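Local coordinates for protein Cwp19 (Clostridioides difficile, PDB 5OQ3) that carries a TIM-barrel glycoside hydrolase domain, the part modelled here, and may as a whole protein have N-acetylmuramoyl-L-alanine amidase activity, at residues V70-P75 with H120-P125; Y182-V187 with P238-G243; D191-G196 with V269-D274; L291-G296 with G335-A340; Q324-Q329 with S359-A364. One frame throughout, in Å; residues are numbered along the deposited sequence.

Contact 1: residues V70-P75 with H120-P125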
# COMPACT_ATOMS: atom_id res chain seq x y z
N VAL A 70 4.43 -8.13 3.15
CA VAL A 70 3.28 -7.33 2.65
C VAL A 70 3.33 -7.45 1.13
O VAL A 70 4.18 -6.81 0.46
CB VAL A 70 3.35 -5.87 3.11
CG1 VAL A 70 2.10 -5.12 2.62
CG2 VAL A 70 3.42 -5.77 4.64
N VAL A 71 2.50 -8.36 0.58
CA VAL A 71 2.68 -8.83 -0.80
C VAL A 71 1.55 -8.30 -1.67
O VAL A 71 0.38 -8.47 -1.32
CB VAL A 71 2.71 -10.37 -0.82
CG1 VAL A 71 2.90 -10.86 -2.24
CG2 VAL A 71 3.84 -10.87 0.11
N GLN A 72 1.88 -7.66 -2.78
CA GLN A 72 0.94 -6.97 -3.67
C GLN A 72 0.19 -7.97 -4.53
O GLN A 72 0.67 -8.40 -5.56
CB GLN A 72 1.72 -5.96 -4.51
CG GLN A 72 0.89 -4.94 -5.25
CD GLN A 72 1.74 -3.92 -5.94
OE1 GLN A 72 2.86 -4.24 -6.36
NE2 GLN A 72 1.21 -2.70 -6.12
N VAL A 73 -1.01 -8.34 -4.06
CA VAL A 73 -1.85 -9.31 -4.72
C VAL A 73 -2.76 -8.70 -5.80
O VAL A 73 -3.30 -9.42 -6.62
CB VAL A 73 -2.68 -10.14 -3.73
CG1 VAL A 73 -1.77 -10.90 -2.75
CG2 VAL A 73 -3.74 -9.35 -2.98
N ARG A 74 -2.94 -7.37 -5.73
CA ARG A 74 -3.72 -6.59 -6.73
C ARG A 74 -2.90 -5.37 -7.12
O ARG A 74 -3.16 -4.26 -6.64
CB ARG A 74 -5.06 -6.16 -6.16
CG ARG A 74 -5.94 -5.32 -7.07
CD ARG A 74 -7.12 -4.79 -6.29
NE ARG A 74 -7.92 -3.84 -7.03
CZ ARG A 74 -9.00 -4.13 -7.75
NH1 ARG A 74 -9.40 -5.37 -7.91
NH2 ARG A 74 -9.71 -3.12 -8.30
N PRO A 75 -1.93 -5.56 -8.03
CA PRO A 75 -1.16 -4.41 -8.48
C PRO A 75 -1.86 -3.54 -9.49
O PRO A 75 -1.53 -2.35 -9.57
CB PRO A 75 0.06 -5.05 -9.13
CG PRO A 75 -0.37 -6.39 -9.57
CD PRO A 75 -1.31 -6.82 -8.47
N HIS A 120 0.43 -10.06 4.93
CA HIS A 120 -0.58 -9.02 4.65
C HIS A 120 -0.75 -8.93 3.13
O HIS A 120 0.20 -8.72 2.40
CB HIS A 120 -0.20 -7.66 5.20
CG HIS A 120 -0.19 -7.60 6.70
ND1 HIS A 120 -0.33 -6.41 7.38
CD2 HIS A 120 -0.09 -8.57 7.65
CE1 HIS A 120 -0.29 -6.66 8.68
NE2 HIS A 120 -0.14 -7.95 8.87
N ALA A 121 -1.97 -9.11 2.66
CA ALA A 121 -2.33 -8.98 1.25
C ALA A 121 -2.52 -7.51 0.91
O ALA A 121 -3.40 -6.85 1.49
CB ALA A 121 -3.61 -9.76 0.97
N TRP A 122 -1.70 -7.01 -0.03
CA TRP A 122 -1.71 -5.64 -0.44
C TRP A 122 -2.49 -5.47 -1.76
O TRP A 122 -2.21 -6.15 -2.75
CB TRP A 122 -0.27 -5.16 -0.50
CG TRP A 122 0.12 -3.97 -1.30
CD1 TRP A 122 -0.66 -2.91 -1.70
CD2 TRP A 122 1.44 -3.67 -1.73
NE1 TRP A 122 0.09 -2.02 -2.40
CE2 TRP A 122 1.38 -2.46 -2.44
CE3 TRP A 122 2.68 -4.32 -1.63
CZ2 TRP A 122 2.51 -1.85 -3.02
CZ3 TRP A 122 3.79 -3.74 -2.23
CH2 TRP A 122 3.70 -2.52 -2.91
N PHE A 123 -3.41 -4.53 -1.72
CA PHE A 123 -4.28 -4.19 -2.85
C PHE A 123 -4.12 -2.71 -3.23
O PHE A 123 -4.03 -1.83 -2.36
CB PHE A 123 -5.75 -4.39 -2.46
CG PHE A 123 -6.10 -5.79 -2.03
CD1 PHE A 123 -5.90 -6.22 -0.70
CD2 PHE A 123 -6.76 -6.64 -2.89
CE1 PHE A 123 -6.25 -7.48 -0.31
CE2 PHE A 123 -7.10 -7.91 -2.49
CZ PHE A 123 -6.87 -8.33 -1.18
N ASN A 124 -4.17 -2.43 -4.54
CA ASN A 124 -4.34 -1.07 -5.06
C ASN A 124 -5.83 -0.94 -5.45
O ASN A 124 -6.28 -1.65 -6.33
CB ASN A 124 -3.39 -0.82 -6.21
CG ASN A 124 -3.53 0.57 -6.79
OD1 ASN A 124 -4.65 1.06 -7.00
ND2 ASN A 124 -2.38 1.20 -7.11
N PRO A 125 -6.62 -0.10 -4.75
CA PRO A 125 -8.06 -0.16 -5.01
C PRO A 125 -8.49 0.35 -6.40
O PRO A 125 -9.32 -0.31 -7.04
CB PRO A 125 -8.66 0.72 -3.88
CG PRO A 125 -7.52 1.53 -3.37
CD PRO A 125 -6.29 0.74 -3.59
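The side chain of Gln72 lies along one face of the Trp122 indole, bridging strands 68-74 and 118-123, the second and third of a closed eight-stranded parallel TIM barrel. Gln72 CB comes first, 3.7 Å from the centroid of the Trp122 six-membered ring, a CH-pi contact over the face. From there the chain runs on extended, keeping its amide stacked on the indole with the planes 17° apart, and Gln72 NE2 ends 3.5 Å from Trp122 CZ2. On the other side of the sheet, Val73 CG2 stands over the Phe123 ring, 3.8 Å from its centroid, while Arg74 CB and CD pass along the same ring near CD2.

Parallel backbone bonding holds the two strands in register: Val71 N donates to His120 O, and Trp122 N to Val71 O at 2.8 Å. Trp122 O then takes Val73 N at 2.8 Å and, weakly, Arg74 N as well. This doubled acceptor marks a beta bulge, across which the pairing slips by one residue before Asn124 N picks up Arg74 O.

The second shell fixes the stacked pair. Gln72 OE1 accepts from Ser33 OG and Val35 N, and Trp122 NE1 is held by Asp190 OD1. Beneath Phe123 lies helix 165-181, whose Tyr170 OH meets Arg74 NH2. With CG anti to the backbone N (chi1 179°), Arg74 reaches along the neighbouring chain: its NE bonds Asn124 O at 2.8 Å, 4° from the guanidinium plane, and its NH2 bonds Pro125 O at 3.1 Å.

Contact 2: residues Y182-V187 with P238-G243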
# COMPACT_ATOMS: atom_id res chain seq x y z
N TYR A 182 -8.55 -17.32 1.74
CA TYR A 182 -7.13 -17.45 1.97
C TYR A 182 -6.78 -17.10 3.41
O TYR A 182 -7.38 -16.18 3.97
CB TYR A 182 -6.32 -16.57 1.00
CG TYR A 182 -6.53 -16.96 -0.46
CD1 TYR A 182 -5.81 -17.98 -1.04
CD2 TYR A 182 -7.48 -16.32 -1.23
CE1 TYR A 182 -6.02 -18.34 -2.36
CE2 TYR A 182 -7.71 -16.64 -2.55
CZ TYR A 182 -6.98 -17.69 -3.12
OH TYR A 182 -7.21 -18.00 -4.45
N ASP A 183 -5.74 -17.71 3.93
CA ASP A 183 -5.36 -17.55 5.34
C ASP A 183 -4.45 -16.34 5.56
O ASP A 183 -3.35 -16.45 6.14
CB ASP A 183 -4.67 -18.85 5.81
CG ASP A 183 -4.33 -18.84 7.27
OD1 ASP A 183 -5.08 -18.21 8.03
OD2 ASP A 183 -3.29 -19.45 7.62
N ILE A 184 -4.91 -15.19 5.11
CA ILE A 184 -4.18 -13.98 5.32
C ILE A 184 -4.21 -13.51 6.75
O ILE A 184 -5.18 -13.73 7.47
CB ILE A 184 -4.63 -12.86 4.36
CG1 ILE A 184 -6.11 -12.48 4.58
CG2 ILE A 184 -4.42 -13.27 2.89
CD1 ILE A 184 -6.51 -11.22 3.83
N ASP A 185 -3.21 -12.73 7.16
CA ASP A 185 -3.19 -12.12 8.51
C ASP A 185 -3.61 -10.65 8.50
O ASP A 185 -4.04 -10.11 9.52
CB ASP A 185 -1.79 -12.23 9.09
CG ASP A 185 -1.32 -13.64 9.11
OD1 ASP A 185 -1.94 -14.45 9.84
OD2 ASP A 185 -0.38 -14.02 8.38
N GLY A 186 -3.53 -10.01 7.33
CA GLY A 186 -3.85 -8.59 7.17
C GLY A 186 -4.24 -8.25 5.75
O GLY A 186 -3.89 -8.99 4.81
N VAL A 187 -4.94 -7.14 5.63
CA VAL A 187 -5.24 -6.48 4.33
C VAL A 187 -4.60 -5.09 4.40
O VAL A 187 -4.73 -4.41 5.41
CB VAL A 187 -6.79 -6.38 4.15
CG1 VAL A 187 -7.14 -5.49 2.96
CG2 VAL A 187 -7.42 -7.77 4.08
N PRO A 238 -12.60 -11.48 12.40
CA PRO A 238 -12.39 -10.29 13.26
C PRO A 238 -10.93 -9.98 13.55
O PRO A 238 -10.60 -8.84 13.76
CB PRO A 238 -13.11 -10.65 14.53
CG PRO A 238 -14.04 -11.68 14.21
CD PRO A 238 -13.61 -12.38 12.98
N ASN A 239 -10.07 -11.01 13.57
CA ASN A 239 -8.67 -10.79 13.99
C ASN A 239 -7.74 -10.50 12.82
O ASN A 239 -6.55 -10.31 13.03
CB ASN A 239 -8.17 -11.91 14.91
CG ASN A 239 -9.02 -12.07 16.14
OD1 ASN A 239 -9.75 -11.16 16.53
ND2 ASN A 239 -8.86 -13.20 16.80
N VAL A 240 -8.24 -10.50 11.59
CA VAL A 240 -7.45 -10.00 10.45
C VAL A 240 -7.43 -8.50 10.52
O VAL A 240 -8.46 -7.85 10.69
CB VAL A 240 -8.08 -10.46 9.12
CG1 VAL A 240 -7.45 -9.75 7.94
CG2 VAL A 240 -7.87 -11.97 8.98
N VAL A 241 -6.22 -7.95 10.42
CA VAL A 241 -6.01 -6.48 10.54
C VAL A 241 -6.14 -5.78 9.18
O VAL A 241 -5.88 -6.38 8.14
CB VAL A 241 -4.68 -6.15 11.22
CG1 VAL A 241 -4.65 -6.76 12.60
CG2 VAL A 241 -3.44 -6.61 10.43
N PHE A 242 -6.50 -4.52 9.24
CA PHE A 242 -6.60 -3.68 8.05
C PHE A 242 -5.75 -2.43 8.26
O PHE A 242 -5.91 -1.70 9.26
CB PHE A 242 -8.06 -3.28 7.84
CG PHE A 242 -8.29 -2.38 6.67
CD1 PHE A 242 -7.79 -2.68 5.42
CD2 PHE A 242 -8.99 -1.20 6.81
CE1 PHE A 242 -7.98 -1.82 4.35
CE2 PHE A 242 -9.22 -0.37 5.75
CZ PHE A 242 -8.71 -0.66 4.52
N GLY A 243 -4.88 -2.17 7.30
CA GLY A 243 -4.05 -0.98 7.39
C GLY A 243 -3.82 -0.32 6.05
O GLY A 243 -3.99 -0.92 4.99
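Val187 and Phe242 meet on the outer surface of the TIM barrel, where strand 186-189 pairs in parallel with strand 241-244, the fourth strand with the fifth. The two side chains cross obliquely, and Val187 CG1 is 3.8 Å from Phe242 CD1. Both point to the helix layer: helix 214-236, part of the beta-alpha-beta crossover linking these strands, packs Ile233 on Val187 and Val229 on Phe242. The Phe242 ring also meets Phe189, two residues farther along strand 186-189, edge-to-face.

One residue earlier the sheet turns its other face, and here the fit depends on Gly186. With no side chain at that position, Val241 CG2 settles 3.8 Å from Gly186 CA; CG1 of the valine lies anti to the carbonyl carbon (chi1 -59°), which leaves CG2 between the backbone N and the carbonyl carbon, facing the glycine. Val240, just before the strand, splays its two branches: CG1 turns toward Gly186 CA and Val187, while CG2 rests 3.6 Å from Ile184 O.

The backbone bonds alternate between the chains, Val241 N to Asp185 O at 3.2 Å, then Val187 N to Val241 O at 2.8 Å. Asp185 points its carboxylate elsewhere, OD2 being taken by His113 NE2 of helix 104-114 and Phe119 N of strand 118-123. Farther toward the C-terminal ends of the strands, Val187 O accepts Gly243 N at 2.9 Å and is also approached by Phe242 CA at 3.3 Å.

Contact 3: residues D191-G196 with V269-D274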
# COMPACT_ATOMS: atom_id res chain seq x y z
N ASP A 191 -0.64 3.93 -1.13
CA ASP A 191 -0.87 5.36 -0.99
C ASP A 191 -1.65 6.00 -2.14
O ASP A 191 -1.79 7.22 -2.13
CB ASP A 191 0.49 6.08 -0.84
CG ASP A 191 1.50 5.73 -1.96
OD1 ASP A 191 1.94 4.55 -2.10
OD2 ASP A 191 1.85 6.66 -2.71
N TYR A 192 -2.20 5.20 -3.06
CA TYR A 192 -2.87 5.74 -4.24
C TYR A 192 -4.37 5.79 -4.02
O TYR A 192 -5.02 4.77 -3.75
CB TYR A 192 -2.52 4.98 -5.51
CG TYR A 192 -1.05 4.95 -5.82
CD1 TYR A 192 -0.42 6.07 -6.36
CD2 TYR A 192 -0.28 3.82 -5.57
CE1 TYR A 192 0.93 6.05 -6.64
CE2 TYR A 192 1.08 3.80 -5.86
CZ TYR A 192 1.66 4.91 -6.40
OH TYR A 192 3.00 4.88 -6.67
N PHE A 193 -4.91 7.00 -4.16
CA PHE A 193 -6.30 7.23 -4.01
C PHE A 193 -6.79 7.99 -5.24
O PHE A 193 -6.65 7.47 -6.34
CB PHE A 193 -6.59 7.91 -2.64
CG PHE A 193 -6.22 7.04 -1.50
CD1 PHE A 193 -7.08 6.04 -1.11
CD2 PHE A 193 -4.95 7.11 -0.93
CE1 PHE A 193 -6.76 5.20 -0.10
CE2 PHE A 193 -4.62 6.26 0.07
CZ PHE A 193 -5.52 5.30 0.49
N TYR A 194 -7.24 9.23 -5.13
CA TYR A 194 -7.52 10.00 -6.33
C TYR A 194 -6.18 10.36 -6.95
O TYR A 194 -5.22 10.61 -6.22
CB TYR A 194 -8.29 11.29 -6.00
CG TYR A 194 -9.76 11.12 -5.78
CD1 TYR A 194 -10.26 10.77 -4.54
CD2 TYR A 194 -10.67 11.37 -6.81
CE1 TYR A 194 -11.64 10.64 -4.32
CE2 TYR A 194 -12.05 11.26 -6.61
CZ TYR A 194 -12.51 10.85 -5.38
OH TYR A 194 -13.86 10.72 -5.20
N PRO A 195 -6.10 10.39 -8.31
CA PRO A 195 -4.80 10.63 -8.92
C PRO A 195 -4.44 12.07 -9.03
O PRO A 195 -3.36 12.38 -9.47
CB PRO A 195 -4.99 10.07 -10.32
CG PRO A 195 -6.47 10.22 -10.60
CD PRO A 195 -7.11 9.92 -9.29
N GLY A 196 -5.31 13.00 -8.72
CA GLY A 196 -4.86 14.37 -8.74
C GLY A 196 -5.95 15.24 -8.32
O GLY A 196 -7.08 14.79 -8.07
N VAL A 269 -4.80 17.05 0.07
CA VAL A 269 -5.09 17.99 -1.02
C VAL A 269 -4.88 17.30 -2.36
O VAL A 269 -5.68 17.46 -3.30
CB VAL A 269 -4.10 19.20 -0.94
CG1 VAL A 269 -4.32 20.23 -2.05
CG2 VAL A 269 -4.19 19.88 0.42
N GLY A 270 -3.79 16.56 -2.46
CA GLY A 270 -3.32 16.06 -3.74
C GLY A 270 -3.94 14.75 -4.19
O GLY A 270 -3.99 14.48 -5.37
N THR A 271 -4.39 13.92 -3.24
CA THR A 271 -5.05 12.62 -3.54
C THR A 271 -6.29 12.35 -2.69
O THR A 271 -6.92 11.31 -2.84
CB THR A 271 -4.07 11.42 -3.49
OG1 THR A 271 -3.84 10.97 -2.17
CG2 THR A 271 -2.73 11.76 -4.05
N TYR A 272 -6.67 13.30 -1.85
CA TYR A 272 -7.88 13.23 -0.99
C TYR A 272 -7.81 12.12 0.02
O TYR A 272 -8.82 11.48 0.30
CB TYR A 272 -9.22 13.26 -1.81
CG TYR A 272 -9.24 14.47 -2.73
CD1 TYR A 272 -9.51 15.76 -2.23
CD2 TYR A 272 -8.96 14.35 -4.08
CE1 TYR A 272 -9.48 16.87 -3.08
CE2 TYR A 272 -8.93 15.48 -4.92
CZ TYR A 272 -9.21 16.72 -4.43
OH TYR A 272 -9.12 17.79 -5.30
N ALA A 273 -6.63 11.93 0.59
CA ALA A 273 -6.34 10.94 1.59
C ALA A 273 -6.20 11.66 2.92
O ALA A 273 -5.16 12.20 3.24
CB ALA A 273 -5.08 10.18 1.22
N ASP A 274 -7.25 11.67 3.68
CA ASP A 274 -7.40 12.41 4.92
C ASP A 274 -7.02 11.48 6.08
O ASP A 274 -7.86 10.99 6.82
CB ASP A 274 -8.79 12.97 5.08
CG ASP A 274 -8.91 13.94 6.25
OD1 ASP A 274 -7.94 14.08 7.04
OD2 ASP A 274 -10.00 14.55 6.35
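Thr271, Tyr194 and Tyr272 account for most of the buried surface where the loop 191-196 meets the end of helix 267-270. The two tyrosines form a T-shaped pair: the edge of Tyr272 is turned to the face of Tyr194, with centroids 5.4 Å apart and planes at 83°. Tyr272 CD2 leads, coming to 3.7 Å from Tyr194 CB. Tyr272 itself has left-handed backbone angles (phi 64°), which turn the chain sharply just after the helix. Each phenol is tied off beyond the pair, Tyr272 OH to Val197 O and Tyr194 OH to Asn221 ND2, so each ring has a polar partner at its hydroxyl end.

Thr271 sits against the backbone of Tyr194. In the conformer described, one of two in the model, Tyr194 N donates to Thr271 O at 3.1 Å; the very close approach of Thr271 CB to Tyr194 O is less certain. Next door, Phe193 CD2 packs on Ala273 CB at 3.8 Å, and the Phe193 ring goes on to meet Trp278. Two loops that follow the fourth and fifth strands are thereby joined at the C-terminal end of the barrel, the end where TIM-barrel enzymes characteristically place their active sites.

Contact 4: residues L291-G296 with G335-A340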
# COMPACT_ATOMS: atom_id res chain seq x y z
N LEU A 291 7.71 7.72 5.13
CA LEU A 291 8.68 8.74 5.48
C LEU A 291 9.97 8.49 4.76
O LEU A 291 11.04 8.28 5.37
CB LEU A 291 8.87 8.80 7.01
CG LEU A 291 7.59 9.01 7.84
CD1 LEU A 291 7.98 9.31 9.29
CD2 LEU A 291 6.69 10.10 7.29
N TYR A 292 9.91 8.64 3.45
CA TYR A 292 11.03 8.28 2.60
C TYR A 292 11.96 9.47 2.38
O TYR A 292 12.28 9.83 1.23
CB TYR A 292 10.51 7.72 1.26
CG TYR A 292 9.56 6.55 1.30
CD1 TYR A 292 9.50 5.67 2.39
CD2 TYR A 292 8.78 6.25 0.20
CE1 TYR A 292 8.68 4.56 2.36
CE2 TYR A 292 7.94 5.15 0.18
CZ TYR A 292 7.92 4.28 1.26
OH TYR A 292 7.11 3.17 1.26
N TRP A 293 12.43 10.04 3.48
CA TRP A 293 13.32 11.17 3.44
C TRP A 293 14.40 11.00 4.51
O TRP A 293 14.18 10.34 5.52
CB TRP A 293 12.54 12.44 3.75
CG TRP A 293 11.47 12.77 2.74
CD1 TRP A 293 11.65 13.21 1.44
CD2 TRP A 293 10.05 12.69 2.93
NE1 TRP A 293 10.44 13.41 0.84
CE2 TRP A 293 9.45 13.12 1.73
CE3 TRP A 293 9.24 12.35 4.01
CZ2 TRP A 293 8.07 13.20 1.58
CZ3 TRP A 293 7.87 12.41 3.86
CH2 TRP A 293 7.29 12.81 2.65
N PRO A 294 15.55 11.64 4.33
CA PRO A 294 16.58 11.69 5.36
C PRO A 294 16.22 12.57 6.54
O PRO A 294 15.45 13.53 6.43
CB PRO A 294 17.80 12.28 4.65
CG PRO A 294 17.46 12.28 3.22
CD PRO A 294 15.99 12.31 3.10
N ILE A 295 16.84 12.26 7.68
CA ILE A 295 16.89 13.18 8.81
C ILE A 295 17.56 14.48 8.36
O ILE A 295 18.55 14.44 7.67
CB ILE A 295 17.64 12.52 9.99
CG1 ILE A 295 16.75 11.41 10.55
CG2 ILE A 295 17.98 13.52 11.08
CD1 ILE A 295 17.45 10.42 11.46
N GLY A 296 16.98 15.60 8.72
CA GLY A 296 17.54 16.94 8.39
C GLY A 296 17.10 17.53 7.07
O GLY A 296 17.52 18.62 6.72
N GLY A 335 18.24 12.89 -5.82
CA GLY A 335 19.02 14.04 -5.35
C GLY A 335 20.13 13.70 -4.37
O GLY A 335 20.47 14.52 -3.51
N GLY A 336 20.68 12.49 -4.47
CA GLY A 336 21.69 12.03 -3.53
C GLY A 336 21.22 11.61 -2.14
O GLY A 336 22.06 11.25 -1.30
N GLN A 337 19.91 11.60 -1.89
CA GLN A 337 19.38 11.15 -0.60
C GLN A 337 19.70 9.69 -0.35
O GLN A 337 19.49 8.82 -1.23
CB GLN A 337 17.87 11.37 -0.54
CG GLN A 337 17.47 12.84 -0.57
CD GLN A 337 15.98 13.03 -0.56
OE1 GLN A 337 15.21 12.12 -0.24
NE2 GLN A 337 15.55 14.24 -0.88
N ASN A 338 20.23 9.42 0.84
CA ASN A 338 20.65 8.08 1.19
C ASN A 338 20.07 7.73 2.50
O ASN A 338 20.64 8.01 3.54
CB ASN A 338 22.19 7.98 1.21
CG ASN A 338 22.67 6.54 1.23
OD1 ASN A 338 21.92 5.65 1.64
ND2 ASN A 338 23.89 6.29 0.76
N ILE A 339 18.93 7.05 2.43
CA ILE A 339 18.24 6.57 3.63
C ILE A 339 18.86 5.28 4.14
O ILE A 339 19.02 5.10 5.35
CB ILE A 339 16.75 6.41 3.37
CG1 ILE A 339 16.13 7.80 3.18
CG2 ILE A 339 16.09 5.69 4.53
CD1 ILE A 339 14.71 7.79 2.72
N ALA A 340 19.23 4.37 3.24
CA ALA A 340 19.80 3.10 3.65
C ALA A 340 21.01 3.30 4.58
O ALA A 340 21.12 2.64 5.60
CB ALA A 340 20.20 2.29 2.43
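Gln337 lays its side chain, from CB to OE1, across the ring of Pro294, the two crossing at about a right angle. The path starts at Gln337 CB, 3.9 Å from Pro294 CG. The next atom, Gln337 CG, keeps the same neighbour at 3.8 Å, set there by a first torsion that puts it opposite the carbonyl carbon (chi1 -65°). An extended chain then brings Gln337 CD to 3.7 Å from Pro294 CD, and at the tip Gln337 OE1 comes to 3.4 Å from that same Pro294 CD. Trp293 runs alongside, its ring plane 55° from the amide, with CD1 4.1 Å from Gln337 OE1.

The second point of touch is Ile339, whose CD1 branch pushes in against the Tyr292-Trp293 peptide. Ile339 has two conformers in the model, so the very short approach in this one is doubtful.

These loops follow the sixth and seventh barrel strands. Their direct contact contains no hydrogen bond; instead Lys328 NZ binds both Gln337 OE1 and Tyr292 O. The implication is a largely van der Waals junction with a shared lysine supplying the polar link, its charge probably polarising the two carbonyl groups.

Contact 5: residues Q324-Q329 with S359-A364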
# COMPACT_ATOMS: atom_id res chain seq x y z
N GLN A 324 9.87 2.98 5.73
CA GLN A 324 11.29 3.30 5.60
C GLN A 324 11.73 3.19 4.15
O GLN A 324 11.61 2.13 3.53
CB GLN A 324 12.14 2.31 6.45
CG GLN A 324 11.69 2.05 7.89
CD GLN A 324 11.82 3.19 8.91
OE1 GLN A 324 11.39 3.02 10.03
NE2 GLN A 324 12.47 4.29 8.59
N GLY A 325 12.34 4.27 3.65
CA GLY A 325 12.73 4.36 2.25
C GLY A 325 14.09 3.87 1.87
O GLY A 325 14.91 4.61 1.28
N ILE A 326 14.35 2.59 2.16
CA ILE A 326 15.66 2.01 1.97
C ILE A 326 16.06 1.90 0.49
O ILE A 326 17.23 1.72 0.21
CB ILE A 326 15.88 0.69 2.73
CG1 ILE A 326 14.86 -0.37 2.37
CG2 ILE A 326 15.95 0.96 4.24
CD1 ILE A 326 15.26 -1.78 2.75
N TYR A 327 15.10 2.04 -0.43
CA TYR A 327 15.42 2.15 -1.84
C TYR A 327 16.30 3.36 -2.17
O TYR A 327 16.99 3.38 -3.19
CB TYR A 327 14.13 2.14 -2.69
CG TYR A 327 13.30 3.41 -2.57
CD1 TYR A 327 12.38 3.58 -1.55
CD2 TYR A 327 13.40 4.40 -3.53
CE1 TYR A 327 11.61 4.74 -1.46
CE2 TYR A 327 12.65 5.57 -3.46
CZ TYR A 327 11.72 5.72 -2.43
OH TYR A 327 10.93 6.85 -2.34
N LYS A 328 16.25 4.41 -1.35
CA LYS A 328 17.10 5.58 -1.55
C LYS A 328 18.47 5.32 -0.97
O LYS A 328 18.65 5.25 0.24
CB LYS A 328 16.48 6.82 -0.94
CG LYS A 328 15.16 7.26 -1.55
CD LYS A 328 14.78 8.67 -1.13
CE LYS A 328 13.47 9.11 -1.76
NZ LYS A 328 13.08 10.45 -1.31
N GLN A 329 19.45 5.20 -1.88
CA GLN A 329 20.82 4.84 -1.55
C GLN A 329 21.86 5.76 -2.15
O GLN A 329 22.92 5.32 -2.58
CB GLN A 329 21.09 3.40 -2.02
CG GLN A 329 20.19 2.39 -1.29
CD GLN A 329 20.15 1.05 -1.97
OE1 GLN A 329 21.05 0.71 -2.73
NE2 GLN A 329 19.07 0.31 -1.74
N SER A 359 8.16 -0.90 11.82
CA SER A 359 8.58 -0.37 10.53
C SER A 359 8.13 -1.31 9.41
O SER A 359 8.00 -2.53 9.62
CB SER A 359 10.10 -0.27 10.44
OG SER A 359 10.65 0.71 11.31
N MET A 360 7.98 -0.70 8.22
CA MET A 360 7.84 -1.41 6.97
C MET A 360 8.85 -0.87 6.01
O MET A 360 8.99 0.32 5.90
CB MET A 360 6.41 -1.29 6.40
CG MET A 360 5.28 -1.71 7.32
SD MET A 360 3.87 -2.31 6.38
CE MET A 360 3.00 -3.16 7.65
N TYR A 361 9.58 -1.76 5.33
CA TYR A 361 10.72 -1.40 4.48
C TYR A 361 10.30 -1.46 3.00
O TYR A 361 9.88 -2.52 2.52
CB TYR A 361 11.90 -2.35 4.70
CG TYR A 361 12.49 -2.13 6.08
CD1 TYR A 361 13.49 -1.19 6.26
CD2 TYR A 361 12.06 -2.82 7.19
CE1 TYR A 361 14.03 -0.96 7.50
CE2 TYR A 361 12.60 -2.59 8.45
CZ TYR A 361 13.58 -1.64 8.59
OH TYR A 361 14.14 -1.37 9.83
N PHE A 362 10.51 -0.36 2.30
CA PHE A 362 10.35 -0.30 0.85
C PHE A 362 11.70 -0.38 0.19
O PHE A 362 12.40 0.62 0.22
CB PHE A 362 9.57 0.93 0.38
CG PHE A 362 9.00 0.69 -1.00
CD1 PHE A 362 9.74 0.99 -2.15
CD2 PHE A 362 7.81 -0.00 -1.14
CE1 PHE A 362 9.24 0.71 -3.39
CE2 PHE A 362 7.32 -0.30 -2.40
CZ PHE A 362 8.04 0.05 -3.52
N SER A 363 12.08 -1.52 -0.41
CA SER A 363 11.28 -2.72 -0.58
C SER A 363 12.16 -3.94 -0.35
O SER A 363 13.37 -3.82 -0.14
CB SER A 363 10.58 -2.77 -1.96
OG SER A 363 11.53 -2.96 -2.99
N ALA A 364 11.56 -5.12 -0.43
CA ALA A 364 12.25 -6.38 -0.16
C ALA A 364 13.52 -6.58 -0.96
O ALA A 364 14.52 -7.07 -0.41
CB ALA A 364 11.30 -7.53 -0.40
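Ser359 OG donates to Gln324 OE1 at 2.7 Å, in the carbonyl plane and on a lone pair of the amide oxygen. That oxygen also accepts from Asn350 ND2, while Gln324 NE2 reaches Tyr302 OH, so the amide is held at both ends. The backbone of Gln324 makes the parallel strand bonds: Gln324 N to Met360 O at 2.8 Å and Phe362 N to Gln324 O at 3.0 Å, both nearly straight. Past the strand, a type I turn from Gly325 to Lys328 brings Tyr327 N round to Phe362 O at 3.1 Å.

Outside the polar core, Gln324 CG, anti to the carbonyl carbon (chi1 -47°), lies over the face of Tyr361, 4.2 Å from its centroid; the bend at chi2 then turns the amide toward Ser359. Ile326 CG2 meets that ring at its edge, 3.8 Å from Tyr361 CD1. Farther along, Phe362 turns its edge to the face of Tyr327 in an offset edge-to-face pair, with centroids 5.8 Å apart and planes at 88°.

Phe362 is followed by a cis peptide to Ser363, whose OG binds Asp39 OD1. Strands seven and eight are paired here near the C-terminal side of the barrel, and a non-proline cis peptide in this part of strand eight recalls the one found in many TIM-barrel glycoside hydrolases.

From the N terminus, contact 1 closes the first loop, pairing the second and third barrel strands. Contact 2 follows in series, tying the fourth strand to the fifth; its strand 186-189 borders strand 118-123, and Gly186 O probably accepts Ala121 N. Contact 3 crosses contact 2 in sequence but lies about 24 Å away, centre to centre, joining the loops beyond the same two strands. Contact 4 joins the loops after the sixth and seventh strands. It crosses contact 5, its spatial neighbour: the segment 324-329 supplies Lys328 to contact 4 and pairs strand seven with strand eight in contact 5. Met360 of the last strand packs on Val70, so contact 5 comes back to contact 1 inside the barrel.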